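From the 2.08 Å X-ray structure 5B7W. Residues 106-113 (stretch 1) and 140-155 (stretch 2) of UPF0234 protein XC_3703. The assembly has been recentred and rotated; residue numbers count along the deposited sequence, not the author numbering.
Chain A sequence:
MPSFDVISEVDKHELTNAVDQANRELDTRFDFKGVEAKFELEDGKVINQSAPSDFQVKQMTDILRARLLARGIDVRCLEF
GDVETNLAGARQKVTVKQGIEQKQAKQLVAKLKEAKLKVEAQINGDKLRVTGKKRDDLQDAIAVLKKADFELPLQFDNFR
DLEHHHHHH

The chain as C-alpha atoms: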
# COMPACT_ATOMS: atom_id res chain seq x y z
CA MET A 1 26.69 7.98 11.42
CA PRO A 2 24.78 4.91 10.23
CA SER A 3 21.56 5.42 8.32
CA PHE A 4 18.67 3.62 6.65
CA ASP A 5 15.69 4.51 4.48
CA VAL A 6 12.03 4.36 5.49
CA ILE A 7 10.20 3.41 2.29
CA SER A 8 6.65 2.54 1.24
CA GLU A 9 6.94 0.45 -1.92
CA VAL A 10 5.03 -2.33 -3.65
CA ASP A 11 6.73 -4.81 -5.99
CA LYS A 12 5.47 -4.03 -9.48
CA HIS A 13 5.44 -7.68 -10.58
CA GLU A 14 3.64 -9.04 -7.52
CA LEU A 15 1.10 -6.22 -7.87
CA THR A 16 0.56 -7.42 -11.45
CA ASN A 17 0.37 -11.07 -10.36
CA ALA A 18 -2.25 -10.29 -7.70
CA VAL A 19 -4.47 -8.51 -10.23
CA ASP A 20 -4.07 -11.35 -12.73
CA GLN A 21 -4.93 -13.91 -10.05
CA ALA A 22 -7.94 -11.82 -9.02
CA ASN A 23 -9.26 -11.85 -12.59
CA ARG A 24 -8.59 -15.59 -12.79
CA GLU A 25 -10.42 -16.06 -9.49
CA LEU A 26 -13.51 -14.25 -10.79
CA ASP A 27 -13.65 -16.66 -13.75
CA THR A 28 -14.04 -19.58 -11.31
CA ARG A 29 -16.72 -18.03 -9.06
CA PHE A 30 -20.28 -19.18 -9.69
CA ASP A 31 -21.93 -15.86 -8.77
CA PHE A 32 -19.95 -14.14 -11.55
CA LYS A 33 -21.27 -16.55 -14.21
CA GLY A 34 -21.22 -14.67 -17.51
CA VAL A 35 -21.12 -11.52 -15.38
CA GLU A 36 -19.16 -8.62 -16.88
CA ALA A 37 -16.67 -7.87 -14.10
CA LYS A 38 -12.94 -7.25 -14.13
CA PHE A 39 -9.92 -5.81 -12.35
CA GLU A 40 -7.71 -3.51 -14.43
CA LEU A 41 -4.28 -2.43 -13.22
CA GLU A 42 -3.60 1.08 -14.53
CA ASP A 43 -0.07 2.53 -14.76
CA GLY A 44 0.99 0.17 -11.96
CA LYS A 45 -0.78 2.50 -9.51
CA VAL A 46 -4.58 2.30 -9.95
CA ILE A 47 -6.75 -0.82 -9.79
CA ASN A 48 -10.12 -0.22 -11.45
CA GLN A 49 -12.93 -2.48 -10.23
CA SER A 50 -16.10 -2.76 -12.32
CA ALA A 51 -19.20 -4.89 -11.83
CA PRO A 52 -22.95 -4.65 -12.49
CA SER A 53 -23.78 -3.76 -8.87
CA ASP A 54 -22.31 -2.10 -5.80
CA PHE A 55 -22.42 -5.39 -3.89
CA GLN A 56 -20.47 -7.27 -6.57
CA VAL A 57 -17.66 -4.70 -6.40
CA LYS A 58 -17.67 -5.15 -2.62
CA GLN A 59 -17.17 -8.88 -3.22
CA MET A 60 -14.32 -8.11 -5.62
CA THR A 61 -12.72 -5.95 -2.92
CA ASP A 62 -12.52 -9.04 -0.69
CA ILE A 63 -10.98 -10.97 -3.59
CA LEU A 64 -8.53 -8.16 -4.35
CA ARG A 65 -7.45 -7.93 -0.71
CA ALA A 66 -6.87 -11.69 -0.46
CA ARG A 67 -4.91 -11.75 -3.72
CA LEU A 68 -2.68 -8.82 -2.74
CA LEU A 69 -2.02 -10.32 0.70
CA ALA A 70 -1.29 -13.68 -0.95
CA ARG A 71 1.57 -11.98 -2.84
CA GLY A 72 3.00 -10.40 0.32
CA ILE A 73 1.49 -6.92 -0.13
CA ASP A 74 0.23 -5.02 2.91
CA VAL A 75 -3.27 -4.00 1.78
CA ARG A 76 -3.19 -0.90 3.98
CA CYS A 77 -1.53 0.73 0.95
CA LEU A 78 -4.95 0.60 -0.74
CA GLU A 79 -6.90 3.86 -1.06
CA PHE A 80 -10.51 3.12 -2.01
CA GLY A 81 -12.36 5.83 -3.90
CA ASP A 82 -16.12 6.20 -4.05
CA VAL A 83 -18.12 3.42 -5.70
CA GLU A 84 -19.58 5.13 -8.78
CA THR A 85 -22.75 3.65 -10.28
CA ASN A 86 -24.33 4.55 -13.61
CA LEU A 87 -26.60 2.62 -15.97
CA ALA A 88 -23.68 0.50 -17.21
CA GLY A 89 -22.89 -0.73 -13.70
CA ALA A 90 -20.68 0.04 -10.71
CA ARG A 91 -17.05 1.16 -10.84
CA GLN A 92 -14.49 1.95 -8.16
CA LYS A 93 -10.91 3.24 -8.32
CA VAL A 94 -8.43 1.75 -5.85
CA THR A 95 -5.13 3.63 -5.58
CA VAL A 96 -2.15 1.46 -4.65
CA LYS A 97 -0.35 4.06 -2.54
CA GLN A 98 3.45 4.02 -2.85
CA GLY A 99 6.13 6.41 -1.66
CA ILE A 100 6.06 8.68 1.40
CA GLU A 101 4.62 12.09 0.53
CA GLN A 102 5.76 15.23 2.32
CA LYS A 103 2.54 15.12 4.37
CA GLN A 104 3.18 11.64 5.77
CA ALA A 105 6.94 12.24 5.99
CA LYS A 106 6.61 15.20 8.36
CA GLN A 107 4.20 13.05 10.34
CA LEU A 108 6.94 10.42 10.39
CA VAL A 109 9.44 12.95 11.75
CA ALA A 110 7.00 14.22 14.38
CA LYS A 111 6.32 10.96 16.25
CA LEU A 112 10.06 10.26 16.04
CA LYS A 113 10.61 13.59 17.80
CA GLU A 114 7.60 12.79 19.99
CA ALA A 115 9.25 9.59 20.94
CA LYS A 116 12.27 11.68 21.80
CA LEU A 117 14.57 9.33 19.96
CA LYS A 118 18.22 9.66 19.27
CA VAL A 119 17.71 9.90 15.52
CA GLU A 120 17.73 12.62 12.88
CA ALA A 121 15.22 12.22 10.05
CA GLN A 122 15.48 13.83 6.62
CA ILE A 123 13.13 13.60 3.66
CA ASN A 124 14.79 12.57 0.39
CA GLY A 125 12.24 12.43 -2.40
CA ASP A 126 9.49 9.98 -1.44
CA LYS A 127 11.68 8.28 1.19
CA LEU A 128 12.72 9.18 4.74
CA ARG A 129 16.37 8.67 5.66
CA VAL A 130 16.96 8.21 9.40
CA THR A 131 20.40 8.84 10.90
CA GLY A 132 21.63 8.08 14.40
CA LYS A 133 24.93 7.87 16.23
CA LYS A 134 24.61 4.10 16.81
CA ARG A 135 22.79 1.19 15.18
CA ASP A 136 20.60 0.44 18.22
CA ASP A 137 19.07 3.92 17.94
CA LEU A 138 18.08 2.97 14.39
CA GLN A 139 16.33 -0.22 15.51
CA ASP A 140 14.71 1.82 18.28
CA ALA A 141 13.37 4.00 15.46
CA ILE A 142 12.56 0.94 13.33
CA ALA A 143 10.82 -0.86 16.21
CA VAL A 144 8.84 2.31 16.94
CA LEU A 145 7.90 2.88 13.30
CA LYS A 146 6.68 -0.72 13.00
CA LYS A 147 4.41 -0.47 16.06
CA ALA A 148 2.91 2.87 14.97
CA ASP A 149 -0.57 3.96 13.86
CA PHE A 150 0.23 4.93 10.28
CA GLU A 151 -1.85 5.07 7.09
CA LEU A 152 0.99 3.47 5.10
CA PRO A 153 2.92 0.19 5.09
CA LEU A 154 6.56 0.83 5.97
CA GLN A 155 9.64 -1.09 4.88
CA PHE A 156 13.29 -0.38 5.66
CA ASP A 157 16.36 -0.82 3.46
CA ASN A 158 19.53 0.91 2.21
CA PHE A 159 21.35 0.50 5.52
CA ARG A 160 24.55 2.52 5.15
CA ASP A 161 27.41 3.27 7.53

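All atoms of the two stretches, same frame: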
# COMPACT_ATOMS: atom_id res chain seq x y z
N LYS A 106 6.57 14.34 7.18
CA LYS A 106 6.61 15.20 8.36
C LYS A 106 5.88 14.57 9.54
O LYS A 106 6.30 14.76 10.69
CB LYS A 106 5.98 16.55 8.03
CG LYS A 106 6.70 17.34 6.98
CD LYS A 106 5.76 18.35 6.37
CE LYS A 106 6.52 19.36 5.55
NZ LYS A 106 5.74 20.62 5.38
N GLN A 107 4.78 13.86 9.28
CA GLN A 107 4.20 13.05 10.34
C GLN A 107 5.21 12.03 10.84
O GLN A 107 5.33 11.81 12.05
CB GLN A 107 2.92 12.36 9.86
CG GLN A 107 1.87 13.35 9.38
CD GLN A 107 0.57 12.67 9.00
OE1 GLN A 107 0.37 11.50 9.29
NE2 GLN A 107 -0.32 13.40 8.32
N LEU A 108 5.99 11.42 9.93
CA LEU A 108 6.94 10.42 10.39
C LEU A 108 8.04 11.05 11.24
O LEU A 108 8.51 10.43 12.20
CB LEU A 108 7.54 9.63 9.23
CG LEU A 108 6.60 8.54 8.70
CD1 LEU A 108 7.29 7.70 7.62
CD2 LEU A 108 6.14 7.69 9.87
N VAL A 109 8.42 12.29 10.94
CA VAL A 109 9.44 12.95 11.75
C VAL A 109 8.87 13.33 13.11
O VAL A 109 9.58 13.31 14.13
CB VAL A 109 10.02 14.17 10.99
CG1 VAL A 109 11.11 14.88 11.79
CG2 VAL A 109 10.56 13.73 9.63
N ALA A 110 7.56 13.62 13.17
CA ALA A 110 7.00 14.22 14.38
C ALA A 110 6.82 13.20 15.51
O ALA A 110 7.06 13.52 16.67
CB ALA A 110 5.67 14.92 14.08
N LYS A 111 6.40 11.97 15.19
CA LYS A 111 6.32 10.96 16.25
C LYS A 111 7.72 10.46 16.62
O LYS A 111 7.94 10.04 17.77
CB LYS A 111 5.47 9.78 15.81
CG LYS A 111 4.05 10.09 15.34
CD LYS A 111 3.60 8.90 14.47
CE LYS A 111 2.34 9.23 13.62
NZ LYS A 111 1.16 9.60 14.42
N LEU A 112 8.67 10.51 15.68
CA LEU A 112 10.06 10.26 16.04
C LEU A 112 10.54 11.27 17.08
O LEU A 112 11.11 10.89 18.11
CB LEU A 112 10.98 10.28 14.81
CG LEU A 112 10.98 9.16 13.77
CD1 LEU A 112 11.94 9.46 12.63
CD2 LEU A 112 11.30 7.81 14.40
N LYS A 113 10.32 12.56 16.81
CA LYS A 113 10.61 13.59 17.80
C LYS A 113 9.76 13.41 19.05
O LYS A 113 10.23 13.60 20.17
CB LYS A 113 10.38 14.97 17.18
CG LYS A 113 10.74 16.14 18.06
CD LYS A 113 11.50 17.18 17.25
CE LYS A 113 11.28 18.58 17.81
NZ LYS A 113 11.38 19.61 16.74
N ASP A 140 15.68 1.14 17.43
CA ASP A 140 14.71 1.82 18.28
C ASP A 140 13.75 2.66 17.45
O ASP A 140 12.55 2.73 17.74
CB ASP A 140 15.43 2.69 19.31
CG ASP A 140 15.85 1.91 20.54
OD1 ASP A 140 16.01 0.67 20.43
OD2 ASP A 140 16.03 2.53 21.61
N ALA A 141 14.25 3.31 16.39
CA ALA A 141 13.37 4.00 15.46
C ALA A 141 12.58 3.00 14.62
O ALA A 141 11.37 3.18 14.41
CB ALA A 141 14.18 4.94 14.57
N ILE A 142 13.24 1.94 14.15
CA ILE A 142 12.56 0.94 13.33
C ILE A 142 11.47 0.24 14.14
O ILE A 142 10.34 0.08 13.68
CB ILE A 142 13.57 -0.07 12.76
CG1 ILE A 142 14.44 0.60 11.69
CG2 ILE A 142 12.86 -1.28 12.18
CD1 ILE A 142 15.43 -0.34 11.04
N ALA A 143 11.81 -0.18 15.37
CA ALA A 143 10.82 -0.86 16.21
C ALA A 143 9.65 0.06 16.54
O ALA A 143 8.51 -0.39 16.64
CB ALA A 143 11.48 -1.37 17.49
N VAL A 144 9.92 1.36 16.70
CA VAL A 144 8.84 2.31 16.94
C VAL A 144 7.99 2.49 15.69
O VAL A 144 6.76 2.48 15.75
CB VAL A 144 9.41 3.65 17.44
CG1 VAL A 144 8.42 4.78 17.21
CG2 VAL A 144 9.77 3.57 18.91
N LEU A 145 8.64 2.65 14.53
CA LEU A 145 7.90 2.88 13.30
C LEU A 145 7.03 1.68 12.94
O LEU A 145 5.93 1.85 12.40
CB LEU A 145 8.87 3.20 12.16
CG LEU A 145 9.58 4.56 12.22
CD1 LEU A 145 10.66 4.65 11.16
CD2 LEU A 145 8.58 5.70 12.08
N LYS A 146 7.50 0.47 13.23
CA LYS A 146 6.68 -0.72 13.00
C LYS A 146 5.41 -0.68 13.83
O LYS A 146 4.30 -0.83 13.30
CB LYS A 146 7.48 -1.99 13.32
CG LYS A 146 8.59 -2.34 12.34
CD LYS A 146 9.11 -3.75 12.61
CE LYS A 146 10.49 -3.97 12.03
NZ LYS A 146 10.45 -4.32 10.59
N LYS A 147 5.54 -0.46 15.14
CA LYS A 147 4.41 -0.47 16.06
C LYS A 147 3.68 0.87 16.13
O LYS A 147 3.24 1.28 17.20
CB LYS A 147 4.90 -0.88 17.45
CG LYS A 147 5.49 -2.28 17.51
CD LYS A 147 5.88 -2.65 18.94
CE LYS A 147 4.71 -2.45 19.89
NZ LYS A 147 3.52 -3.25 19.49
N ALA A 148 3.55 1.57 15.01
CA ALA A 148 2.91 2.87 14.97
C ALA A 148 1.50 2.76 14.38
O ALA A 148 1.07 1.70 13.92
CB ALA A 148 3.75 3.86 14.15
N ASP A 149 0.77 3.87 14.42
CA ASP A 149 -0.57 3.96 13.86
C ASP A 149 -0.49 4.83 12.61
O ASP A 149 -0.78 6.03 12.64
CB ASP A 149 -1.56 4.52 14.88
CG ASP A 149 -3.00 4.24 14.52
OD1 ASP A 149 -3.51 3.16 14.90
OD2 ASP A 149 -3.63 5.09 13.85
N PHE A 150 -0.09 4.21 11.50
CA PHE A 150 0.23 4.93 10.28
C PHE A 150 -0.64 4.43 9.12
O PHE A 150 -0.94 3.24 9.04
CB PHE A 150 1.71 4.78 9.93
CG PHE A 150 2.23 5.87 9.04
CD1 PHE A 150 2.16 7.19 9.45
CD2 PHE A 150 2.81 5.57 7.82
CE1 PHE A 150 2.65 8.20 8.64
CE2 PHE A 150 3.29 6.58 7.01
CZ PHE A 150 3.21 7.89 7.43
N GLU A 151 -1.01 5.36 8.24
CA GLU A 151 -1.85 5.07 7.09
C GLU A 151 -1.08 4.45 5.93
O GLU A 151 -1.63 4.34 4.83
CB GLU A 151 -2.53 6.36 6.61
CG GLU A 151 -1.56 7.47 6.24
CD GLU A 151 -2.27 8.75 5.84
OE1 GLU A 151 -2.20 9.73 6.61
OE2 GLU A 151 -2.89 8.78 4.76
N LEU A 152 0.17 4.04 6.15
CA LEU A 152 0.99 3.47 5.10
C LEU A 152 1.81 2.28 5.61
O LEU A 152 2.35 2.32 6.72
CB LEU A 152 1.96 4.49 4.50
CG LEU A 152 1.57 5.24 3.23
CD1 LEU A 152 0.76 6.48 3.54
CD2 LEU A 152 2.80 5.62 2.40
N PRO A 153 1.94 1.24 4.79
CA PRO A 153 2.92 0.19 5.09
C PRO A 153 4.33 0.74 4.97
O PRO A 153 4.65 1.48 4.04
CB PRO A 153 2.63 -0.88 4.03
CG PRO A 153 1.26 -0.56 3.51
CD PRO A 153 1.14 0.93 3.59
N LEU A 154 5.18 0.36 5.92
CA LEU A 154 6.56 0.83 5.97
C LEU A 154 7.51 -0.35 5.82
O LEU A 154 7.33 -1.39 6.47
CB LEU A 154 6.84 1.56 7.28
CG LEU A 154 6.03 2.83 7.57
CD1 LEU A 154 6.50 3.48 8.87
CD2 LEU A 154 6.14 3.81 6.41
N GLN A 155 8.51 -0.18 4.96
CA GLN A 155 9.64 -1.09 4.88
C GLN A 155 10.92 -0.29 5.12
O GLN A 155 10.92 0.94 5.14
CB GLN A 155 9.70 -1.80 3.52
CG GLN A 155 8.41 -2.49 3.12
CD GLN A 155 7.51 -1.60 2.30
OE1 GLN A 155 7.95 -0.98 1.33
NE2 GLN A 155 6.24 -1.51 2.69

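What lies at the centre of the contact? Leu108 points toward the second stretch, is buried, and touches three residues there. Its CD2 packs 3.8 Å from CD2 of Leu145, its CG lies 3.7 Å from CZ of Phe150, and its CD1 comes within 4.2 Å of CD2 of Leu154. One leucine thus bridges the helix of stretch 2 and the loop that follows it.

How does Phe150 receive this leucine? The methyl CD2 of Leu108 sits over one face of the ring, 3.9 Å from the Phe150 ring centroid and 17° off the normal, a geometry that suits a CH-pi interaction.

What joins the two helices one turn further along? Leu112 CD2 lies 4.1 Å from Ala141 CB and 4.2 Å from Leu145 CD2, so Leu145 meets both leucines of stretch 1. The helix axes cross at 115° and come no closer than 10.9 Å, a gap spanned by these side chains.

What happens at the polar edge? Gln107 OE1 approaches Phe150 CE1 and Glu151 OE1, each at 4.1 Å, while Lys111 NZ remains 4.4 Å from Asp149 O. No hydrogen bond crosses between the stretches; apolar packing dominates, and Gln107 and Lys111 lie along one side of it.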